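Coiled-coil quantitatively-enriched protein 1 (Schizosaccharomyces pombe, PDB 7CUJ) links telomeres to the meiotic centrosome, is essential for normal telomere clustering in meiotic prophase, and is required for telomere length regulation and chromosome segregation. Local coordinates at residues S19-K24 / K65-Y70; N100-L105 / S276-K281; Q108-N113 / T291-G296. All blocks are in the same frame, centred on the assembly; numbering follows the deposited sequence.

Contact 1 of 3, residues S19-K24 / K65-Y70; sequences SALQRK and KHPSLY
Q22, whose side chain lies against the ring of P67, has its amide oxygen held by the N-cap residue just before its helix: S19 N donates to Q22 OE1 at 3.0 Å with an N-H...O angle of 165°. A side chain three residues on thus returns to the N-cap backbone at the start of helix 20-32. The donor lies in the carbonyl plane on a lone pair, with a C=O...N angle of 141°, so the geometry is that of a sound bond. The other end of the amide is also engaged, since Q22 NE2 donates to the carbonyl of I63 near the end of helix 47-65. With both ends tied, the rotation of the flat group is likely to be fixed, and its polar atoms are satisfied although the residue is buried. CG sits beside the backbone N (chi1 -84°) and the chain runs on extended, which lays CG and the amide end next to the proline: Q22 CG and Q22 NE2 are each 3.9 Å from P67 CD. L21 completes the apolar half, its CD1 coming to 3.6 Å from P67 CB and 3.8 Å from P67 CG. P67 is thus touched at CB, CG and CD and gives up the largest area in the contact. An alanine in place of Q22 would probably leave S19 N and the I63 carbonyl without these mates and open a gap against the proline ring. The ring itself belongs to a short 3-10 turn, in which P67 O accepts from Y70 N at 3.0 Å. Here the first turn of helix 20-32, which follows strand 11-16 of the parallel sheet, is packed on the exit of helix 47-65; M25 also touches P67, while K65 and H66 lean on L131 of helix 129-141.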
loop_
_atom_site.group_PDB
_atom_site.type_symbol
_atom_site.label_atom_id
_atom_site.label_comp_id
_atom_site.label_asym_id
_atom_site.label_seq_id
_atom_site.Cartn_x
_atom_site.Cartn_y
_atom_site.Cartn_z
ATOM N N SER A 19 16.459 7.997 -18.862
ATOM C CA SER A 19 16.464 9.420 -18.567
ATOM C C SER A 19 16.109 9.645 -17.098
ATOM O O SER A 19 15.634 8.730 -16.427
ATOM C CB SER A 19 15.502 10.138 -19.469
ATOM O OG SER A 19 14.266 9.446 -19.530
ATOM N N ALA A 20 16.330 10.877 -16.619
ATOM C CA ALA A 20 15.996 11.256 -15.254
ATOM C C ALA A 20 14.504 11.047 -15.001
ATOM O O ALA A 20 14.120 10.586 -13.927
ATOM C CB ALA A 20 16.418 12.681 -14.985
ATOM N N LEU A 21 13.683 11.366 -16.012
ATOM C CA LEU A 21 12.232 11.243 -15.969
ATOM C C LEU A 21 11.844 9.782 -15.757
ATOM O O LEU A 21 11.009 9.478 -14.910
ATOM C CB LEU A 21 11.656 11.754 -17.296
ATOM C CG LEU A 21 10.221 12.290 -17.292
ATOM C CD1 LEU A 21 9.609 12.175 -18.679
ATOM C CD2 LEU A 21 9.333 11.599 -16.269
ATOM N N GLN A 22 12.443 8.890 -16.553
ATOM C CA GLN A 22 12.130 7.470 -16.519
ATOM C C GLN A 22 12.449 6.896 -15.140
ATOM O O GLN A 22 11.701 6.068 -14.629
ATOM C CB GLN A 22 12.906 6.728 -17.610
ATOM C CG GLN A 22 12.235 6.753 -18.975
ATOM C CD GLN A 22 13.086 6.131 -20.057
ATOM O OE1 GLN A 22 14.278 6.398 -20.171
ATOM N NE2 GLN A 22 12.472 5.294 -20.876
ATOM N N ARG A 23 13.564 7.347 -14.549
ATOM C CA ARG A 23 14.011 6.869 -13.248
ATOM C C ARG A 23 13.048 7.340 -12.161
ATOM O O ARG A 23 12.692 6.565 -11.275
ATOM C CB ARG A 23 15.445 7.325 -12.964
ATOM C CG ARG A 23 16.485 6.614 -13.814
ATOM C CD ARG A 23 17.598 7.549 -14.233
ATOM N NE ARG A 23 18.875 7.192 -13.637
ATOM C CZ ARG A 23 19.958 6.835 -14.323
ATOM N NH1 ARG A 23 19.932 6.797 -15.646
ATOM N NH2 ARG A 23 21.070 6.526 -13.679
ATOM N N LYS A 24 12.644 8.613 -12.242
ATOM C CA LYS A 24 11.671 9.172 -11.321
ATOM C C LYS A 24 10.403 8.327 -11.364
ATOM O O LYS A 24 9.863 7.963 -10.322
ATOM C CB LYS A 24 11.313 10.606 -11.713
ATOM C CG LYS A 24 12.290 11.680 -11.270
ATOM C CD LYS A 24 11.736 13.054 -11.555
ATOM C CE LYS A 24 12.804 14.113 -11.696
ATOM N NZ LYS A 24 12.331 15.242 -12.531
ATOM N N LYS A 65 9.395 1.779 -22.532
ATOM C CA LYS A 65 9.108 2.065 -23.931
ATOM C C LYS A 65 9.251 3.565 -24.165
ATOM O O LYS A 65 10.132 3.993 -24.908
ATOM C CB LYS A 65 7.718 1.564 -24.329
ATOM C CG LYS A 65 7.601 0.058 -24.494
ATOM C CD LYS A 65 6.181 -0.403 -24.746
ATOM C CE LYS A 65 5.849 -1.677 -23.996
ATOM N NZ LYS A 65 4.438 -2.084 -24.198
ATOM N N HIS A 66 8.393 4.351 -23.505
ATOM C CA HIS A 66 8.503 5.801 -23.529
ATOM C C HIS A 66 7.709 6.401 -22.376
ATOM O O HIS A 66 6.553 6.038 -22.172
ATOM C CB HIS A 66 8.015 6.363 -24.870
ATOM C CG HIS A 66 8.646 7.667 -25.221
ATOM N ND1 HIS A 66 9.625 7.767 -26.185
ATOM C CD2 HIS A 66 8.464 8.913 -24.735
ATOM C CE1 HIS A 66 10.006 9.023 -26.293
ATOM N NE2 HIS A 66 9.311 9.746 -25.410
ATOM N N PRO A 67 8.290 7.341 -21.596
ATOM C CA PRO A 67 7.568 7.973 -20.490
ATOM C C PRO A 67 6.322 8.749 -20.916
ATOM O O PRO A 67 5.401 8.926 -20.120
ATOM C CB PRO A 67 8.614 8.899 -19.846
ATOM C CG PRO A 67 9.666 9.105 -20.920
ATOM C CD PRO A 67 9.679 7.816 -21.713
ATOM N N SER A 68 6.286 9.181 -22.184
ATOM C CA SER A 68 5.201 10.012 -22.685
ATOM C C SER A 68 3.928 9.195 -22.920
ATOM O O SER A 68 2.908 9.753 -23.314
ATOM C CB SER A 68 5.614 10.790 -23.908
ATOM O OG SER A 68 5.768 9.928 -25.023
ATOM N N LEU A 69 3.986 7.883 -22.650
ATOM C CA LEU A 69 2.780 7.071 -22.568
ATOM C C LEU A 69 1.915 7.526 -21.386
ATOM O O LEU A 69 0.767 7.101 -21.272
ATOM C CB LEU A 69 3.140 5.582 -22.445
ATOM C CG LEU A 69 3.731 4.897 -23.680
ATOM C CD1 LEU A 69 3.950 3.414 -23.426
ATOM C CD2 LEU A 69 2.854 5.088 -24.910
ATOM N N TYR A 70 2.470 8.378 -20.508
ATOM C CA TYR A 70 1.740 8.918 -19.367
ATOM C C TYR A 70 1.551 10.427 -19.505
ATOM O O TYR A 70 1.279 11.117 -18.525
ATOM C CB TYR A 70 2.374 8.486 -18.038
ATOM C CG TYR A 70 2.315 6.995 -17.833
ATOM C CD1 TYR A 70 1.141 6.376 -17.433
ATOM C CD2 TYR A 70 3.415 6.196 -18.097
ATOM C CE1 TYR A 70 1.065 5.001 -17.276
ATOM C CE2 TYR A 70 3.357 4.820 -17.945
ATOM C CZ TYR A 70 2.177 4.221 -17.537
ATOM O OH TYR A 70 2.108 2.866 -17.394
#

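Contact 2 of 3, residues N100-L105 / S276-K281; sequences NSSKFL and SSITEK
L105 and T279 meet through methyl groups, L105 CD2 lying 3.8 Å from T279 CG2 and 4.0 Å from T279 CA. The two side chains cross at about a right angle, and of all the residues here L105 loses the most surface. CG of L105 stands opposite its backbone N (chi1 178°), which carries the branched end across to the facing helix. T279 CG2 is likewise anti to its own N and faces L105, while OG1 turns back to bond the H275 carbonyl. I278 forms the second point, pointing toward helix 102-112 and setting CG2 at 3.3 Å from S102 OG; this is close packing of a methyl on an oxygen and not a hydrogen bond. The hydroxyl of S102 is bonded to P17 O, and P17 also touches I278. S101 is the N-cap of helix 102-112, its OG taking weak bonds from K103 N and F104 N; this helix start packs on helix 275-294 beside strands 11-16 and 208-213, which S102 touches. What joins the two segments is therefore van der Waals packing of methyl groups, with the hydroxyls of S102 and T279 satisfied by backbone carbonyls outside them.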
loop_
_atom_site.group_PDB
_atom_site.type_symbol
_atom_site.label_atom_id
_atom_site.label_comp_id
_atom_site.label_asym_id
_atom_site.label_seq_id
_atom_site.Cartn_x
_atom_site.Cartn_y
_atom_site.Cartn_z
ATOM N N ASN A 100 13.591 12.360 -24.103
ATOM C CA ASN A 100 13.566 11.550 -22.895
ATOM C C ASN A 100 13.712 10.060 -23.207
ATOM O O ASN A 100 13.542 9.229 -22.317
ATOM C CB ASN A 100 12.316 11.830 -22.054
ATOM C CG ASN A 100 12.404 13.123 -21.271
ATOM O OD1 ASN A 100 13.185 13.234 -20.329
ATOM N ND2 ASN A 100 11.603 14.105 -21.651
ATOM N N SER A 101 14.038 9.724 -24.462
ATOM C CA SER A 101 14.226 8.330 -24.842
ATOM C C SER A 101 15.573 8.130 -25.530
ATOM O O SER A 101 15.801 8.645 -26.622
ATOM C CB SER A 101 13.094 7.823 -25.698
ATOM O OG SER A 101 13.336 6.484 -26.108
ATOM N N SER A 102 16.446 7.358 -24.874
ATOM C CA SER A 102 17.721 6.935 -25.429
ATOM C C SER A 102 17.496 6.042 -26.644
ATOM O O SER A 102 18.394 5.882 -27.463
ATOM C CB SER A 102 18.532 6.200 -24.398
ATOM O OG SER A 102 19.292 7.100 -23.611
ATOM N N LYS A 103 16.304 5.443 -26.730
ATOM C CA LYS A 103 15.988 4.503 -27.793
ATOM C C LYS A 103 15.735 5.256 -29.098
ATOM O O LYS A 103 16.272 4.887 -30.140
ATOM C CB LYS A 103 14.807 3.618 -27.390
ATOM C CG LYS A 103 15.137 2.566 -26.344
ATOM C CD LYS A 103 13.982 1.655 -26.015
ATOM C CE LYS A 103 14.384 0.557 -25.055
ATOM N NZ LYS A 103 13.225 -0.284 -24.678
ATOM N N PHE A 104 14.911 6.309 -29.023
ATOM C CA PHE A 104 14.642 7.176 -30.158
ATOM C C PHE A 104 15.946 7.792 -30.663
ATOM O O PHE A 104 16.211 7.775 -31.866
ATOM C CB PHE A 104 13.615 8.250 -29.785
ATOM C CG PHE A 104 12.175 7.866 -30.009
ATOM C CD1 PHE A 104 11.629 6.748 -29.394
ATOM C CD2 PHE A 104 11.353 8.636 -30.822
ATOM C CE1 PHE A 104 10.302 6.401 -29.600
ATOM C CE2 PHE A 104 10.024 8.290 -31.024
ATOM C CZ PHE A 104 9.500 7.173 -30.413
ATOM N N LEU A 105 16.752 8.319 -29.731
ATOM C CA LEU A 105 18.010 8.972 -30.063
ATOM C C LEU A 105 18.961 7.969 -30.712
ATOM O O LEU A 105 19.642 8.304 -31.680
ATOM C CB LEU A 105 18.626 9.590 -28.802
ATOM C CG LEU A 105 19.984 10.272 -28.991
ATOM C CD1 LEU A 105 19.903 11.409 -29.999
ATOM C CD2 LEU A 105 20.523 10.780 -27.663
ATOM N N SER A 276 23.413 15.444 -20.669
ATOM C CA SER A 276 24.548 15.613 -21.564
ATOM C C SER A 276 25.261 14.277 -21.773
ATOM O O SER A 276 25.514 13.881 -22.908
ATOM C CB SER A 276 25.491 16.673 -21.052
ATOM O OG SER A 276 25.987 16.331 -19.767
ATOM N N SER A 277 25.551 13.586 -20.662
ATOM C CA SER A 277 26.328 12.356 -20.668
ATOM C C SER A 277 25.573 11.221 -21.360
ATOM O O SER A 277 26.192 10.395 -22.027
ATOM C CB SER A 277 26.769 11.975 -19.275
ATOM O OG SER A 277 25.674 11.984 -18.372
ATOM N N ILE A 278 24.242 11.192 -21.197
ATOM C CA ILE A 278 23.391 10.193 -21.831
ATOM C C ILE A 278 23.519 10.310 -23.349
ATOM O O ILE A 278 23.684 9.303 -24.034
ATOM C CB ILE A 278 21.927 10.315 -21.355
ATOM C CG1 ILE A 278 21.754 9.808 -19.920
ATOM C CG2 ILE A 278 20.978 9.605 -22.314
ATOM C CD1 ILE A 278 20.431 10.174 -19.283
ATOM N N THR A 279 23.456 11.549 -23.853
ATOM C CA THR A 279 23.519 11.832 -25.279
ATOM C C THR A 279 24.851 11.357 -25.857
ATOM O O THR A 279 24.872 10.745 -26.923
ATOM C CB THR A 279 23.277 13.321 -25.565
ATOM O OG1 THR A 279 22.177 13.758 -24.764
ATOM C CG2 THR A 279 22.998 13.607 -27.024
ATOM N N GLU A 280 25.948 11.647 -25.143
ATOM C CA GLU A 280 27.291 11.261 -25.548
ATOM C C GLU A 280 27.371 9.744 -25.696
ATOM O O GLU A 280 27.816 9.246 -26.728
ATOM C CB GLU A 280 28.325 11.718 -24.518
ATOM C CG GLU A 280 28.769 13.159 -24.679
ATOM C CD GLU A 280 29.704 13.633 -23.578
ATOM O OE1 GLU A 280 30.850 14.003 -23.897
ATOM O OE2 GLU A 280 29.280 13.633 -22.403
ATOM N N LYS A 281 26.936 9.030 -24.649
ATOM C CA LYS A 281 27.006 7.577 -24.588
ATOM C C LYS A 281 26.172 6.969 -25.712
ATOM O O LYS A 281 26.613 6.020 -26.358
ATOM C CB LYS A 281 26.527 7.068 -23.224
ATOM C CG LYS A 281 27.461 7.339 -22.054
ATOM C CD LYS A 281 26.774 7.209 -20.707
ATOM C CE LYS A 281 27.628 7.685 -19.550
ATOM N NZ LYS A 281 26.856 7.743 -18.286
#

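Contact 3 of 3, residues Q108-N113 / T291-G296; sequences QELFKN and TWLKNG
K294 reaches N113 with the one hydrogen bond that spans these segments: K294 NZ donates to N113 O at 2.7 Å, arriving almost in line with the carbonyl at a C=O...N angle of 171°. The lysine chain is extended beyond CG, with CG beside the backbone N (chi1 -72°), and its CE follows the ammonium in, to 3.1 Å from N113 O. This tight part of the contact is on the exposed side, where a solvent-facing lysine meets the backbone carbonyl of N113. The loose part is the buried leucine pair, L110 CD1 and L293 CD1 standing 4.4 Å apart. Those leucines also touch other residues: L110 rests on V289 and A290 of helix 275-294, and L293 on L207. N113 has the most surface buried by the contact, yet its own side chain turns back on the preceding turn. Its ND2 donates to E109 O at 3.1 Å, tilted out of the carbonyl plane, while N113 N binds E109 O at 3.2 Å from the opposite face, so two donors grip one carbonyl and help hold the amide in place. The chemistry divides into an apolar inner part and a polar, solvent-exposed edge. Carbonyls near the C-terminal end of a helix are expected to carry partial negative charge, so the ammonium of K294 would probably be favoured there, tying the last part of helix 275-294 to that of helix 102-112.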
loop_
_atom_site.group_PDB
_atom_site.type_symbol
_atom_site.label_atom_id
_atom_site.label_comp_id
_atom_site.label_asym_id
_atom_site.label_seq_id
_atom_site.Cartn_x
_atom_site.Cartn_y
_atom_site.Cartn_z
ATOM N N GLN A 108 17.944 7.362 -34.294
ATOM C CA GLN A 108 18.248 8.541 -35.091
ATOM C C GLN A 108 19.723 8.528 -35.483
ATOM O O GLN A 108 20.053 8.675 -36.658
ATOM C CB GLN A 108 17.926 9.812 -34.302
ATOM C CG GLN A 108 18.032 11.092 -35.122
ATOM C CD GLN A 108 18.367 12.285 -34.260
ATOM O OE1 GLN A 108 19.498 12.457 -33.812
ATOM N NE2 GLN A 108 17.376 13.129 -34.028
ATOM N N GLU A 109 20.594 8.345 -34.482
ATOM C CA GLU A 109 22.033 8.470 -34.650
ATOM C C GLU A 109 22.588 7.272 -35.418
ATOM O O GLU A 109 23.656 7.374 -36.019
ATOM C CB GLU A 109 22.735 8.629 -33.299
ATOM C CG GLU A 109 22.400 9.923 -32.576
ATOM C CD GLU A 109 22.914 11.211 -33.201
ATOM O OE1 GLU A 109 23.879 11.152 -33.995
ATOM O OE2 GLU A 109 22.351 12.278 -32.879
ATOM N N LEU A 110 21.860 6.148 -35.391
ATOM C CA LEU A 110 22.276 4.956 -36.116
ATOM C C LEU A 110 22.242 5.232 -37.617
ATOM O O LEU A 110 23.237 5.018 -38.302
ATOM C CB LEU A 110 21.377 3.771 -35.745
ATOM C CG LEU A 110 21.744 2.435 -36.395
ATOM C CD1 LEU A 110 23.062 1.899 -35.853
ATOM C CD2 LEU A 110 20.634 1.413 -36.203
ATOM N N PHE A 111 21.095 5.720 -38.107
ATOM C CA PHE A 111 20.890 5.961 -39.527
ATOM C C PHE A 111 21.687 7.181 -39.988
ATOM O O PHE A 111 22.083 7.257 -41.149
ATOM C CB PHE A 111 19.398 6.065 -39.851
ATOM C CG PHE A 111 18.654 4.757 -39.760
ATOM C CD1 PHE A 111 18.808 3.782 -40.734
ATOM C CD2 PHE A 111 17.804 4.496 -38.695
ATOM C CE1 PHE A 111 18.128 2.576 -40.647
ATOM C CE2 PHE A 111 17.125 3.289 -38.607
ATOM C CZ PHE A 111 17.288 2.331 -39.583
ATOM N N LYS A 112 21.918 8.118 -39.061
ATOM C CA LYS A 112 22.706 9.317 -39.300
ATOM C C LYS A 112 24.129 8.930 -39.698
ATOM O O LYS A 112 24.736 9.581 -40.546
ATOM C CB LYS A 112 22.725 10.177 -38.032
ATOM C CG LYS A 112 22.891 11.676 -38.241
ATOM C CD LYS A 112 22.717 12.454 -36.954
ATOM C CE LYS A 112 22.251 13.878 -37.170
ATOM N NZ LYS A 112 21.716 14.469 -35.920
ATOM N N ASN A 113 24.646 7.863 -39.074
ATOM C CA ASN A 113 26.017 7.414 -39.262
ATOM C C ASN A 113 26.061 6.183 -40.167
ATOM O O ASN A 113 27.136 5.647 -40.420
ATOM C CB ASN A 113 26.714 7.132 -37.927
ATOM C CG ASN A 113 27.092 8.390 -37.174
ATOM O OD1 ASN A 113 27.907 9.182 -37.645
ATOM N ND2 ASN A 113 26.513 8.578 -35.999
ATOM N N THR A 291 29.048 1.339 -37.555
ATOM C CA THR A 291 30.358 0.913 -38.017
ATOM C C THR A 291 30.397 -0.610 -38.103
ATOM O O THR A 291 30.887 -1.165 -39.082
ATOM C CB THR A 291 31.463 1.452 -37.099
ATOM O OG1 THR A 291 31.313 2.870 -37.023
ATOM C CG2 THR A 291 32.859 1.110 -37.572
ATOM N N TRP A 292 29.850 -1.267 -37.075
ATOM C CA TRP A 292 29.856 -2.716 -36.976
ATOM C C TRP A 292 29.034 -3.349 -38.100
ATOM O O TRP A 292 29.452 -4.354 -38.674
ATOM C CB TRP A 292 29.366 -3.163 -35.595
ATOM C CG TRP A 292 29.337 -4.649 -35.447
ATOM C CD1 TRP A 292 30.408 -5.472 -35.251
ATOM C CD2 TRP A 292 28.178 -5.499 -35.504
ATOM N NE1 TRP A 292 29.994 -6.774 -35.175
ATOM C CE2 TRP A 292 28.632 -6.824 -35.323
ATOM C CE3 TRP A 292 26.807 -5.274 -35.682
ATOM C CZ2 TRP A 292 27.763 -7.914 -35.313
ATOM C CZ3 TRP A 292 25.948 -6.352 -35.676
ATOM C CH2 TRP A 292 26.423 -7.653 -35.495
ATOM N N LEU A 293 27.869 -2.757 -38.398
ATOM C CA LEU A 293 26.960 -3.277 -39.411
ATOM C C LEU A 293 27.559 -3.112 -40.808
ATOM O O LEU A 293 27.332 -3.947 -41.682
ATOM C CB LEU A 293 25.614 -2.552 -39.307
ATOM C CG LEU A 293 24.696 -2.996 -38.168
ATOM C CD1 LEU A 293 23.600 -1.969 -37.937
ATOM C CD2 LEU A 293 24.089 -4.361 -38.454
ATOM N N LYS A 294 28.318 -2.023 -41.002
ATOM C CA LYS A 294 28.960 -1.711 -42.268
ATOM C C LYS A 294 30.000 -2.779 -42.606
ATOM O O LYS A 294 30.237 -3.054 -43.779
ATOM C CB LYS A 294 29.652 -0.346 -42.199
ATOM C CG LYS A 294 28.735 0.869 -42.172
ATOM C CD LYS A 294 29.506 2.145 -41.924
ATOM C CE LYS A 294 28.621 3.363 -41.796
ATOM N NZ LYS A 294 29.398 4.557 -41.389
ATOM N N ASN A 295 30.604 -3.368 -41.566
ATOM C CA ASN A 295 31.720 -4.290 -41.711
ATOM C C ASN A 295 31.244 -5.736 -41.553
ATOM O O ASN A 295 31.911 -6.543 -40.909
ATOM C CB ASN A 295 32.864 -3.957 -40.744
ATOM C CG ASN A 295 33.303 -2.506 -40.771
ATOM O OD1 ASN A 295 32.853 -1.723 -41.606
ATOM N ND2 ASN A 295 34.183 -2.137 -39.853
ATOM N N GLY A 296 30.080 -6.053 -42.134
ATOM C CA GLY A 296 29.656 -7.429 -42.358
ATOM C C GLY A 296 29.173 -8.153 -41.102
ATOM O O GLY A 296 29.128 -9.381 -41.083
#

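How the contacts relate
This chain is one piece of the longer Ccq1 protein, built on a parallel sheet with flanking helices. From the N terminus, contact 1 comes first, closing a mostly helical loop that runs from helix 20-32 to the exit of helix 47-65. Contacts 2 and 3 open later, so contact 1 is in series with both. Those two cross: 100-105 and 108-113 precede 276-281 and 291-296 in the same order, so helices 102-112 and 275-294 run in the same general direction, joined near both ends. Most of the sheet lies between in sequence. Contacts 1 and 2 touch, with a probable hydrogen bond from S19 OG to N100 O, whereas contacts 1 and 3 have centres about 26 Å apart.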